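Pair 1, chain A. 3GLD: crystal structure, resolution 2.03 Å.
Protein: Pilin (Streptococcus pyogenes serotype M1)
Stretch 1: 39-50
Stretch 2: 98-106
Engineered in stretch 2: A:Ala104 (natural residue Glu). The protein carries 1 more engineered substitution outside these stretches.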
# COMPACT_ATOMS: atom_id res chain seq x y z
N PHE A 39 8.38 -0.16 6.25
CA PHE A 39 7.97 1.09 6.87
C PHE A 39 8.77 1.24 8.17
O PHE A 39 8.93 0.27 8.92
CB PHE A 39 6.46 1.11 7.16
CG PHE A 39 5.62 1.09 5.93
CD1 PHE A 39 5.49 2.22 5.14
CD2 PHE A 39 4.98 -0.09 5.52
CE1 PHE A 39 4.73 2.19 3.97
CE2 PHE A 39 4.22 -0.13 4.36
CZ PHE A 39 4.08 1.01 3.60
N THR A 40 9.26 2.46 8.41
CA THR A 40 10.19 2.74 9.48
C THR A 40 9.56 3.68 10.51
O THR A 40 8.77 4.57 10.17
CB THR A 40 11.52 3.33 8.94
OG1 THR A 40 12.19 2.34 8.16
CG2 THR A 40 12.48 3.72 10.08
N PHE A 41 9.91 3.45 11.77
CA PHE A 41 9.37 4.24 12.88
C PHE A 41 10.52 4.71 13.72
O PHE A 41 11.49 3.98 13.90
CB PHE A 41 8.36 3.43 13.70
CG PHE A 41 7.37 2.68 12.84
CD1 PHE A 41 6.25 3.32 12.33
CD2 PHE A 41 7.58 1.34 12.51
CE1 PHE A 41 5.36 2.64 11.51
CE2 PHE A 41 6.69 0.65 11.70
CZ PHE A 41 5.58 1.31 11.20
N LYS A 42 10.40 5.94 14.20
CA LYS A 42 11.45 6.61 14.94
C LYS A 42 10.94 6.97 16.33
O LYS A 42 9.77 7.37 16.50
CB LYS A 42 11.84 7.89 14.19
CG LYS A 42 13.01 8.68 14.78
CD LYS A 42 13.32 9.98 13.97
CE LYS A 42 12.22 11.03 14.12
NZ LYS A 42 12.69 12.36 13.58
N ILE A 43 11.81 6.81 17.31
CA ILE A 43 11.59 7.35 18.67
C ILE A 43 12.71 8.32 19.01
O ILE A 43 13.88 8.02 18.79
CB ILE A 43 11.52 6.24 19.75
CG1 ILE A 43 11.14 6.83 21.11
CG2 ILE A 43 12.83 5.50 19.84
CD1 ILE A 43 10.40 5.86 22.02
N GLU A 44 12.35 9.48 19.55
CA GLU A 44 13.33 10.47 19.99
C GLU A 44 12.91 11.09 21.33
O GLU A 44 11.71 11.12 21.65
CB GLU A 44 13.51 11.57 18.95
CG GLU A 44 12.21 12.16 18.45
CD GLU A 44 12.42 13.32 17.49
OE1 GLU A 44 13.56 13.52 17.00
OE2 GLU A 44 11.44 14.04 17.22
N PRO A 45 13.88 11.59 22.10
CA PRO A 45 13.51 12.31 23.33
C PRO A 45 12.58 13.48 23.02
O PRO A 45 12.81 14.22 22.06
CB PRO A 45 14.86 12.81 23.86
CG PRO A 45 15.87 11.83 23.33
CD PRO A 45 15.35 11.47 21.96
N ASP A 46 11.52 13.62 23.81
CA ASP A 46 10.65 14.80 23.73
C ASP A 46 11.37 16.03 24.30
O ASP A 46 11.63 16.10 25.50
CB ASP A 46 9.34 14.53 24.48
CG ASP A 46 8.41 15.72 24.46
OD1 ASP A 46 8.84 16.83 24.09
OD2 ASP A 46 7.22 15.53 24.82
N THR A 47 11.64 17.00 23.43
CA THR A 47 12.43 18.20 23.74
C THR A 47 11.64 19.27 24.52
O THR A 47 12.22 20.18 25.11
CB THR A 47 13.03 18.81 22.41
OG1 THR A 47 14.17 18.03 22.01
CG2 THR A 47 13.49 20.26 22.58
N THR A 48 10.31 19.13 24.52
CA THR A 48 9.40 20.16 25.03
C THR A 48 9.02 19.96 26.50
O THR A 48 8.14 20.67 27.01
CB THR A 48 8.10 20.22 24.18
OG1 THR A 48 7.36 19.00 24.35
CG2 THR A 48 8.42 20.41 22.69
N VAL A 49 9.66 19.01 27.17
CA VAL A 49 9.35 18.72 28.57
C VAL A 49 9.84 19.81 29.52
O VAL A 49 10.99 20.26 29.42
CB VAL A 49 9.94 17.37 29.04
CG1 VAL A 49 9.47 17.03 30.45
CG2 VAL A 49 9.56 16.28 28.10
N ASN A 50 8.96 20.22 30.43
CA ASN A 50 9.36 21.05 31.55
C ASN A 50 9.98 20.12 32.59
O ASN A 50 9.29 19.32 33.23
CB ASN A 50 8.16 21.80 32.14
CG ASN A 50 8.47 23.25 32.44
OD1 ASN A 50 7.74 24.16 32.00
ND2 ASN A 50 9.55 23.49 33.18
N TYR A 98 9.96 9.64 31.84
CA TYR A 98 10.83 10.03 30.75
C TYR A 98 10.02 10.10 29.44
O TYR A 98 9.39 9.10 29.03
CB TYR A 98 12.00 9.06 30.64
CG TYR A 98 12.94 9.12 31.84
CD1 TYR A 98 12.59 8.57 33.07
CD2 TYR A 98 14.17 9.76 31.74
CE1 TYR A 98 13.46 8.64 34.16
CE2 TYR A 98 15.05 9.85 32.84
CZ TYR A 98 14.68 9.28 34.03
OH TYR A 98 15.52 9.35 35.10
N TYR A 99 10.07 11.28 28.81
CA TYR A 99 9.23 11.61 27.65
C TYR A 99 9.92 11.43 26.30
O TYR A 99 11.05 11.86 26.08
CB TYR A 99 8.70 13.04 27.75
CG TYR A 99 7.62 13.19 28.78
CD1 TYR A 99 7.91 13.08 30.13
CD2 TYR A 99 6.29 13.43 28.40
CE1 TYR A 99 6.94 13.21 31.09
CE2 TYR A 99 5.30 13.55 29.36
CZ TYR A 99 5.64 13.44 30.71
OH TYR A 99 4.72 13.55 31.71
N TYR A 100 9.21 10.75 25.40
CA TYR A 100 9.68 10.55 24.04
C TYR A 100 8.56 10.88 23.06
O TYR A 100 7.39 10.96 23.43
CB TYR A 100 10.08 9.10 23.81
CG TYR A 100 11.22 8.58 24.63
CD1 TYR A 100 11.00 8.12 25.94
CD2 TYR A 100 12.51 8.54 24.12
CE1 TYR A 100 12.06 7.64 26.72
CE2 TYR A 100 13.56 8.06 24.88
CZ TYR A 100 13.33 7.60 26.18
OH TYR A 100 14.36 7.11 26.94
N LYS A 101 8.93 11.02 21.78
CA LYS A 101 7.94 11.13 20.71
C LYS A 101 8.22 10.03 19.70
O LYS A 101 9.38 9.78 19.36
CB LYS A 101 8.03 12.49 20.02
CG LYS A 101 7.72 13.66 20.92
CD LYS A 101 7.02 14.78 20.13
CE LYS A 101 6.69 15.95 21.07
NZ LYS A 101 6.69 17.26 20.37
N VAL A 102 7.16 9.36 19.26
CA VAL A 102 7.25 8.28 18.28
C VAL A 102 6.52 8.70 17.00
O VAL A 102 5.35 9.09 17.06
CB VAL A 102 6.62 7.00 18.82
CG1 VAL A 102 6.59 5.90 17.72
CG2 VAL A 102 7.40 6.50 20.04
N THR A 103 7.23 8.63 15.87
CA THR A 103 6.68 9.01 14.56
C THR A 103 6.98 7.94 13.50
O THR A 103 7.85 7.08 13.69
CB THR A 103 7.22 10.37 14.07
OG1 THR A 103 8.66 10.36 14.10
CG2 THR A 103 6.69 11.54 14.94
N ALA A 104 6.22 7.98 12.41
CA ALA A 104 6.47 7.10 11.26
C ALA A 104 7.27 7.88 10.26
O ALA A 104 6.87 8.99 9.88
CB ALA A 104 5.15 6.63 10.65
N GLU A 105 8.42 7.34 9.87
CA GLU A 105 9.25 7.94 8.82
C GLU A 105 8.56 7.92 7.46
O GLU A 105 7.82 6.98 7.14
CB GLU A 105 10.58 7.21 8.71
CG GLU A 105 11.54 7.50 9.84
CD GLU A 105 12.24 8.84 9.71
OE1 GLU A 105 12.86 9.11 8.65
OE2 GLU A 105 12.17 9.63 10.69
N LYS A 106 8.80 8.95 6.65
CA LYS A 106 8.28 9.00 5.26
C LYS A 106 9.29 9.58 4.26
O LYS A 106 9.10 10.67 3.73
CB LYS A 106 6.92 9.73 5.20
CG LYS A 106 6.89 11.14 5.80
CD LYS A 106 5.93 12.07 5.04
CE LYS A 106 4.52 12.03 5.61
NZ LYS A 106 3.54 12.82 4.78
O HOH W 1 9.69 10.45 16.61

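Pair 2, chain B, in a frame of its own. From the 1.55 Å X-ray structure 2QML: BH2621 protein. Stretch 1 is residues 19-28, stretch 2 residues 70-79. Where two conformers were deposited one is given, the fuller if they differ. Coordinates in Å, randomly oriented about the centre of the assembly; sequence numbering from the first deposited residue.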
# COMPACT_ATOMS: atom_id res chain seq x y z
N ASN B 19 5.83 -6.71 18.35
CA ASN B 19 6.82 -7.76 18.58
C ASN B 19 6.81 -8.80 17.44
O ASN B 19 6.62 -10.01 17.65
CB ASN B 19 6.55 -8.40 19.95
CG ASN B 19 7.71 -9.12 20.48
OD1 ASN B 19 8.81 -8.55 20.60
ND2 ASN B 19 7.49 -10.37 20.89
N LYS B 20 6.97 -8.31 16.22
CA LYS B 20 6.98 -9.14 15.05
C LYS B 20 8.07 -8.71 14.08
O LYS B 20 8.50 -7.55 14.08
CB LYS B 20 5.68 -8.98 14.27
CG LYS B 20 4.40 -9.26 14.97
CD LYS B 20 4.24 -10.68 15.33
CE LYS B 20 2.92 -10.84 16.03
NZ LYS B 20 2.84 -12.21 16.50
N LYS B 21 8.50 -9.66 13.26
CA LYS B 21 9.39 -9.44 12.13
C LYS B 21 8.51 -9.10 10.94
O LYS B 21 7.59 -9.86 10.63
CB LYS B 21 10.20 -10.72 11.89
CG LYS B 21 10.92 -10.87 10.61
CD LYS B 21 11.45 -12.34 10.45
CE LYS B 21 12.04 -12.88 11.76
NZ LYS B 21 12.80 -14.19 11.55
N LEU B 22 8.76 -7.95 10.32
CA LEU B 22 8.05 -7.52 9.13
C LEU B 22 9.00 -7.66 7.96
O LEU B 22 10.12 -7.15 7.99
CB LEU B 22 7.62 -6.07 9.23
CG LEU B 22 6.93 -5.63 10.52
CD1 LEU B 22 6.48 -4.18 10.36
CD2 LEU B 22 5.80 -6.56 10.88
N SER B 23 8.56 -8.35 6.94
CA SER B 23 9.42 -8.44 5.76
C SER B 23 8.63 -8.29 4.47
O SER B 23 7.50 -8.77 4.31
CB SER B 23 10.24 -9.69 5.73
OG SER B 23 9.48 -10.83 5.86
N PHE B 24 9.25 -7.55 3.58
CA PHE B 24 8.67 -7.19 2.28
C PHE B 24 9.58 -7.62 1.15
O PHE B 24 10.78 -7.30 1.15
CB PHE B 24 8.48 -5.69 2.20
CG PHE B 24 7.36 -5.14 3.02
CD1 PHE B 24 7.50 -5.01 4.39
CD2 PHE B 24 6.21 -4.68 2.43
CE1 PHE B 24 6.47 -4.45 5.18
CE2 PHE B 24 5.16 -4.13 3.21
CZ PHE B 24 5.30 -4.04 4.57
N ARG B 25 9.04 -8.34 0.18
CA ARG B 25 9.79 -8.83 -0.94
C ARG B 25 9.05 -8.53 -2.22
O ARG B 25 7.85 -8.34 -2.21
CB ARG B 25 10.01 -10.35 -0.83
CG ARG B 25 8.76 -11.23 -0.83
CD ARG B 25 9.06 -12.67 -1.05
NE ARG B 25 7.88 -13.52 -1.02
CZ ARG B 25 7.08 -13.71 -2.07
NH1 ARG B 25 7.29 -13.05 -3.17
NH2 ARG B 25 6.03 -14.51 -1.98
N HIS B 26 9.79 -8.54 -3.31
CA HIS B 26 9.21 -8.37 -4.63
C HIS B 26 8.33 -9.56 -4.95
O HIS B 26 8.65 -10.72 -4.66
CB HIS B 26 10.27 -8.21 -5.73
CG HIS B 26 10.98 -6.90 -5.70
ND1 HIS B 26 12.12 -6.66 -6.41
CD2 HIS B 26 10.80 -5.80 -4.92
CE1 HIS B 26 12.55 -5.43 -6.18
NE2 HIS B 26 11.76 -4.88 -5.28
N VAL B 27 7.18 -9.24 -5.51
CA VAL B 27 6.32 -10.26 -6.05
C VAL B 27 7.02 -10.92 -7.30
O VAL B 27 7.77 -10.28 -8.05
CB VAL B 27 4.96 -9.65 -6.43
CG1 VAL B 27 4.15 -10.60 -7.34
CG2 VAL B 27 4.16 -9.20 -5.17
N THR B 28 6.73 -12.20 -7.50
CA THR B 28 7.15 -12.94 -8.67
C THR B 28 5.96 -13.72 -9.21
O THR B 28 4.95 -13.83 -8.56
CB THR B 28 8.32 -13.96 -8.40
OG1 THR B 28 7.83 -15.11 -7.72
CG2 THR B 28 9.40 -13.29 -7.58
N GLN B 70 6.00 1.13 -11.21
CA GLN B 70 5.59 0.55 -9.95
C GLN B 70 6.38 -0.70 -9.52
O GLN B 70 7.03 -1.35 -10.33
CB GLN B 70 4.09 0.24 -9.97
CG GLN B 70 3.65 -0.87 -10.95
CD GLN B 70 2.17 -1.11 -10.88
OE1 GLN B 70 1.57 -1.04 -9.80
NE2 GLN B 70 1.55 -1.37 -12.02
N THR B 71 6.31 -0.97 -8.21
CA THR B 71 6.90 -2.12 -7.56
C THR B 71 5.79 -2.85 -6.84
O THR B 71 5.01 -2.22 -6.11
CB THR B 71 7.97 -1.72 -6.51
OG1 THR B 71 8.92 -0.90 -7.16
CG2 THR B 71 8.66 -2.94 -5.89
N LEU B 72 5.65 -4.15 -7.10
CA LEU B 72 4.69 -5.03 -6.42
C LEU B 72 5.41 -5.78 -5.33
O LEU B 72 6.45 -6.43 -5.61
CB LEU B 72 4.07 -6.04 -7.37
CG LEU B 72 2.90 -5.52 -8.22
CD1 LEU B 72 3.22 -4.23 -9.00
CD2 LEU B 72 2.46 -6.64 -9.17
N MSE B 73 4.85 -5.77 -4.13
CA MSE B 73 5.45 -6.50 -3.02
C MSE B 73 4.47 -7.30 -2.20
O MSE B 73 3.27 -6.96 -2.09
CB MSE B 73 6.19 -5.54 -2.08
CG MSE B 73 7.08 -4.55 -2.78
SE MSE B 73 8.02 -3.47 -1.49
CE MSE B 73 9.69 -4.42 -1.34
N VAL B 74 5.02 -8.34 -1.57
CA VAL B 74 4.32 -9.15 -0.61
C VAL B 74 4.87 -8.70 0.72
O VAL B 74 6.12 -8.64 0.87
CB VAL B 74 4.60 -10.62 -0.81
CG1 VAL B 74 4.18 -11.43 0.45
CG2 VAL B 74 3.88 -11.09 -2.06
N GLY B 75 4.03 -8.43 1.72
CA GLY B 75 4.44 -8.15 3.07
C GLY B 75 4.07 -9.35 3.96
O GLY B 75 3.00 -9.95 3.81
N ALA B 76 4.98 -9.71 4.86
CA ALA B 76 4.85 -10.86 5.72
C ALA B 76 5.09 -10.51 7.19
O ALA B 76 5.82 -9.56 7.50
CB ALA B 76 5.84 -11.96 5.26
N ILE B 77 4.46 -11.27 8.08
CA ILE B 77 4.65 -11.11 9.51
C ILE B 77 5.17 -12.44 9.99
O ILE B 77 4.54 -13.48 9.79
CB ILE B 77 3.35 -10.72 10.23
CG1 ILE B 77 2.82 -9.39 9.69
CG2 ILE B 77 3.60 -10.64 11.75
CD1 ILE B 77 1.39 -9.06 10.15
N ASN B 78 6.37 -12.41 10.55
CA ASN B 78 7.06 -13.61 10.98
C ASN B 78 7.15 -14.65 9.87
O ASN B 78 6.94 -15.85 10.08
CB ASN B 78 6.41 -14.18 12.24
CG ASN B 78 6.74 -13.38 13.48
OD1 ASN B 78 7.54 -12.44 13.47
ND2 ASN B 78 6.18 -13.81 14.58
N GLY B 79 7.43 -14.13 8.67
CA GLY B 79 7.58 -14.93 7.49
C GLY B 79 6.34 -15.34 6.74
O GLY B 79 6.45 -15.76 5.61
O HOH W 2 8.32 -11.49 8.23

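What backbone arrangement do the two pairs share? Each is two antiparallel strands, with N-to-C directions 151° apart in pair 1 and 148° in pair 2, and 14 central residues superpose to 0.5 Å. The ladders match rung for rung. A:Lys42 with A:Thr103 and A:Glu44 with A:Lys101 are hydrogen-bonded pairs, and so are their counterparts, B:Ser23 with B:Ala76 and B:Arg25 with B:Val74. One further bond continues each ladder beyond the first strand: A:Asp46 N to A:Tyr99 O and B:Val27 N to B:Leu72 O, both 2.9 Å.

How is the face carrying A:Ile43 and B:Phe24 filled? In pair 1 two branched aliphatic residues meet, A:Ile43 CD1 lying 3.7 Å from A:Val102 CG2. In pair 2 the larger B:Phe24 faces B:Gly75, whose CA sits over the ring, 4.1 Å from its centroid, in a CH-pi contact. An ideal CB on B:Gly75 would come within 3.1 Å of B:Phe24 CE2, so the bare backbone gives the ring its room. The next rung on this face reverses the pattern: A:Phe41 CD1 packs 3.9 Å from CB of A:Ala104, an engineered residue, whereas B:Leu22 CD2 lies 4.3 Å from B:Ile77 CG1.

What occupies the other face? In pair 1 it is largely polar and charged. A:Lys42 CE approaches A:Thr103 OG1 at 3.6 Å, and A:Lys42 NZ makes a long salt bridge along its own strand, 3.7 Å from A:Glu44 OE1. Pair 2 mixes polar and apolar groups here: B:Val74 CG2 lies over one face of the B:Arg25 guanidinium, 4.0 Å from NH2, and also touches B:Val27 CG2 at 3.7 Å. B:Val27 matches A:Asp46, and both pack across: A:Asp46 CG lies 3.8 Å from A:Lys101 CE. A:Asp46 OD1 also accepts hydrogen bonds from A:Thr48 N at 2.8 Å and A:Thr48 OG1 at 2.6 Å.

How do the ladders finish at the other end? A:Glu105 N donates to A:Thr40 O at 2.8 Å, as B:Asn78 N does to B:Lys21 O at the same distance. Pair 2 adds a side-chain bond: B:Lys21 N donates to B:Asn78 OD1 at 2.9 Å, so a side-chain oxygen extends the ladder. A:Glu105 bends differently, bringing OE2 within 3.5 Å of A:Lys42 CD. A water also joins the strands in each pair, donating to A:Lys42 O and A:Lys101 O in pair 1, but donating to B:Lys21 O and accepting from B:Gly79 N in pair 2.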